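Local coordinates for iron uptake protein A2 (Synechocystis sp., PDB 2VOZ) that probably captures ferric iron in the periplasm as a substrate-binding subunit of an ABC transporter for iron import, at residues V132-R137 / A207-I212. Numbering follows the deposited sequence.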
ATOM      1  N   VAL B 132      20.089 -20.253  -9.999  1.00  8.53           N
ATOM      2  CA  VAL B 132      21.096 -20.056 -11.022  1.00  9.00           C
ATOM      3  C   VAL B 132      22.402 -19.567 -10.408  1.00  9.20           C
ATOM      4  O   VAL B 132      22.509 -19.412  -9.197  1.00  8.79           O
ATOM      5  CB  VAL B 132      20.616 -19.038 -12.084  1.00  9.75           C
ATOM      6  CG1 VAL B 132      19.406 -19.588 -12.874  1.00 11.56           C
ATOM      7  CG2 VAL B 132      20.310 -17.633 -11.463  1.00  8.49           C
ATOM      8  N   LEU B 133      23.389 -19.316 -11.267  1.00  8.50           N
ATOM      9  CA  LEU B 133      24.629 -18.719 -10.817  1.00  9.11           C
ATOM     10  C   LEU B 133      24.683 -17.281 -11.260  1.00  9.94           C
ATOM     11  O   LEU B 133      24.134 -16.917 -12.331  1.00 11.47           O
ATOM     12  CB  LEU B 133      25.817 -19.449 -11.419  1.00  9.03           C
ATOM     13  CG  LEU B 133      25.855 -20.965 -11.229  1.00  9.70           C
ATOM     14  CD1 LEU B 133      27.215 -21.562 -11.655  1.00 10.79           C
ATOM     15  CD2 LEU B 133      25.566 -21.327  -9.787  1.00 10.35           C
ATOM     16  N   TYR B 134      25.311 -16.470 -10.420  1.00  8.52           N
ATOM     17  CA  TYR B 134      25.601 -15.080 -10.734  1.00  8.43           C
ATOM     18  C   TYR B 134      27.104 -14.921 -10.687  1.00  8.14           C
ATOM     19  O   TYR B 134      27.781 -15.538  -9.861  1.00  9.34           O
ATOM     20  CB  TYR B 134      24.926 -14.146  -9.730  1.00  8.97           C
ATOM     21  CG  TYR B 134      23.434 -14.210  -9.913  1.00  9.36           C
ATOM     22  CD1 TYR B 134      22.645 -14.990  -9.080  1.00  7.76           C
ATOM     23  CD2 TYR B 134      22.830 -13.570 -10.985  1.00 10.42           C
ATOM     24  CE1 TYR B 134      21.258 -15.068  -9.250  1.00  9.41           C
ATOM     25  CE2 TYR B 134      21.456 -13.641 -11.176  1.00  8.59           C
ATOM     26  CZ  TYR B 134      20.681 -14.397 -10.306  1.00 11.02           C
ATOM     27  OH  TYR B 134      19.322 -14.442 -10.515  1.00 10.61           O
ATOM     28  N   TYR B 135      27.643 -14.097 -11.567  1.00  8.99           N
ATOM     29  CA  TYR B 135      29.109 -13.967 -11.584  1.00  8.73           C
ATOM     30  C   TYR B 135      29.547 -12.561 -11.887  1.00  9.16           C
ATOM     31  O   TYR B 135      28.855 -11.815 -12.592  1.00  9.67           O
ATOM     32  CB  TYR B 135      29.748 -14.957 -12.576  1.00  9.15           C
ATOM     33  CG  TYR B 135      29.431 -14.669 -14.042  1.00  9.63           C
ATOM     34  CD1 TYR B 135      28.312 -15.263 -14.667  1.00 10.00           C
ATOM     35  CD2 TYR B 135      30.246 -13.773 -14.793  1.00  8.24           C
ATOM     36  CE1 TYR B 135      28.005 -15.020 -16.016  1.00 11.46           C
ATOM     37  CE2 TYR B 135      29.960 -13.549 -16.145  1.00 10.18           C
ATOM     38  CZ  TYR B 135      28.840 -14.150 -16.734  1.00 12.71           C
ATOM     39  OH  TYR B 135      28.539 -13.859 -18.060  1.00 15.23           O
ATOM     40  N   SER B 136      30.715 -12.218 -11.354  1.00  9.16           N
ATOM     41  CA  SER B 136      31.340 -10.931 -11.587  1.00 10.05           C
ATOM     42  C   SER B 136      31.756 -10.835 -13.056  1.00 10.02           C
ATOM     43  O   SER B 136      32.578 -11.611 -13.519  1.00 10.08           O
ATOM     44  CB  SER B 136      32.621 -10.834 -10.730  1.00  9.48           C
ATOM     45  OG  SER B 136      33.341  -9.650 -11.032  1.00 10.48           O
ATOM     46  N   ARG B 137      31.241  -9.846 -13.754  1.00 11.41           N
ATOM     47  CA  ARG B 137      31.574  -9.664 -15.173  1.00 13.79           C
ATOM     48  C   ARG B 137      33.072  -9.369 -15.327  1.00 14.68           C
ATOM     49  O   ARG B 137      33.700  -9.873 -16.251  1.00 17.20           O
ATOM     50  CB  ARG B 137      30.735  -8.551 -15.748  1.00 13.38           C
ATOM     51  CG  ARG B 137      29.312  -8.983 -15.906  1.00 16.09           C
ATOM     52  CD  ARG B 137      28.399  -7.907 -16.524  1.00 19.68           C
ATOM     53  NE  ARG B 137      28.877  -7.445 -17.824  1.00 21.56           N
ATOM     54  CZ  ARG B 137      28.766  -8.114 -18.973  1.00 26.97           C
ATOM     55  NH1 ARG B 137      28.212  -9.331 -19.014  1.00 28.40           N
ATOM     56  NH2 ARG B 137      29.236  -7.567 -20.100  1.00 26.41           N
ATOM     57  N   ALA B 207      21.310 -10.316  -1.402  1.00  7.80           N
ATOM     58  CA  ALA B 207      22.566  -9.964  -0.702  1.00  8.47           C
ATOM     59  C   ALA B 207      23.767 -10.665  -1.346  1.00  8.85           C
ATOM     60  O   ALA B 207      24.880 -10.128  -1.382  1.00  8.30           O
ATOM     61  CB  ALA B 207      22.491 -10.336   0.833  1.00  9.20           C
ATOM     62  N   GLN B 208      23.581 -11.902  -1.822  1.00  7.97           N
ATOM     63  CA  GLN B 208      24.710 -12.600  -2.484  1.00  7.47           C
ATOM     64  C   GLN B 208      25.072 -11.938  -3.824  1.00  8.23           C
ATOM     65  O   GLN B 208      26.240 -11.822  -4.202  1.00  8.97           O
ATOM     66  CB  GLN B 208      24.386 -14.085  -2.683  1.00  8.41           C
ATOM     67  CG  GLN B 208      23.690 -14.714  -1.453  1.00  9.87           C
ATOM     68  CD  GLN B 208      24.448 -14.442  -0.152  1.00 11.10           C
ATOM     69  OE1 GLN B 208      25.685 -14.490  -0.117  1.00  9.67           O
ATOM     70  NE2 GLN B 208      23.707 -14.204   0.933  1.00 10.34           N
ATOM     71  N   ILE B 209      24.049 -11.530  -4.556  1.00  7.86           N
ATOM     72  CA  ILE B 209      24.288 -10.880  -5.868  1.00  8.13           C
ATOM     73  C   ILE B 209      24.998  -9.548  -5.601  1.00  8.91           C
ATOM     74  O   ILE B 209      26.003  -9.223  -6.257  1.00  9.69           O
ATOM     75  CB  ILE B 209      22.963 -10.632  -6.578  1.00  7.87           C
ATOM     76  CG1 ILE B 209      22.217 -11.968  -6.766  1.00  7.17           C
ATOM     77  CG2 ILE B 209      23.179  -9.982  -7.959  1.00  7.88           C
ATOM     78  CD1 ILE B 209      20.811 -11.791  -7.392  1.00 10.37           C
ATOM     79  N   ARG B 210      24.502  -8.801  -4.614  1.00  8.38           N
ATOM     80  CA  ARG B 210      25.136  -7.517  -4.291  1.00  8.56           C
ATOM     81  C   ARG B 210      26.563  -7.681  -3.796  1.00  8.75           C
ATOM     82  O   ARG B 210      27.417  -6.818  -4.057  1.00 10.62           O
ATOM     83  CB  ARG B 210      24.319  -6.748  -3.276  1.00  8.46           C
ATOM     84  CG  ARG B 210      22.980  -6.276  -3.841  1.00  8.09           C
ATOM     85  CD  ARG B 210      22.352  -5.319  -2.794  1.00  7.53           C
ATOM     86  NE  ARG B 210      20.961  -5.036  -3.097  1.00  8.79           N
ATOM     87  CZ  ARG B 210      20.555  -4.093  -3.953  1.00 10.60           C
ATOM     88  NH1 ARG B 210      21.453  -3.337  -4.610  1.00  8.01           N
ATOM     89  NH2 ARG B 210      19.243  -3.909  -4.164  1.00 10.63           N
ATOM     90  N   ALA B 211      26.820  -8.806  -3.124  1.00  9.25           N
ATOM     91  CA  ALA B 211      28.162  -9.063  -2.553  1.00  9.63           C
ATOM     92  C   ALA B 211      29.187  -9.228  -3.683  1.00  9.86           C
ATOM     93  O   ALA B 211      30.351  -8.859  -3.517  1.00 11.56           O
ATOM     94  CB  ALA B 211      28.137 -10.292  -1.628  1.00  8.24           C
ATOM     95  N   ILE B 212      28.747  -9.736  -4.838  1.00 10.11           N
ATOM     96  CA  ILE B 212      29.653  -9.851  -5.998  1.00  9.38           C
ATOM     97  C   ILE B 212      30.003  -8.446  -6.427  1.00 11.01           C
ATOM     98  O   ILE B 212      31.174  -8.150  -6.658  1.00 11.08           O
ATOM     99  CB  ILE B 212      29.005 -10.602  -7.154  1.00  9.91           C
ATOM    100  CG1 ILE B 212      28.672 -12.040  -6.712  1.00  8.12           C
ATOM    101  CG2 ILE B 212      29.961 -10.648  -8.390  1.00  9.68           C
ATOM    102  CD1 ILE B 212      27.883 -12.834  -7.814  1.00 10.92           C
TER
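Y134, I209 and I212 carry a buried, apolar helix-on-sheet contact in which helix 205-213 lies against the end of the long strand 124-136. The two short segments run nearly parallel, their axes 20° apart and 8.4 Å at closest approach. I209 comes over one face of the Y134 ring: its CD1 sits 3.9 Å from the ring centroid, only 15° off the normal, a CH-pi contact, while I209 CG1 lies by Y134 CD1. CG1 of I209 stands beside its own backbone N (chi1 -58°), and the extended chain beyond it brings I209 CD1 over the aromatic face. One helical turn on, I212 reaches the strand backbone itself. Its CD1 meets Y134 O at 3.4 Å and also touches Y134 CB. I212 CG2 packs tightly against S136, 3.5 Å from S136 CA. No hydrogen bond links the two segments; Y134 OH bonds instead to N223 O, tying the ring to the end of strand 219-223. An alanine at Y134 would probably leave I209 CD1 without its aromatic platform and N223 O without this hydroxyl partner. Strand 124-136 is flanked here by the antiparallel strands 219-223 and 245-248, with I212 also touching A220. I209 continues the apolar layer onto L230 and Y226 of helix 224-232, which places the contact beside an iron-binding tyrosine, Y226, in this periplasmic binding protein fold.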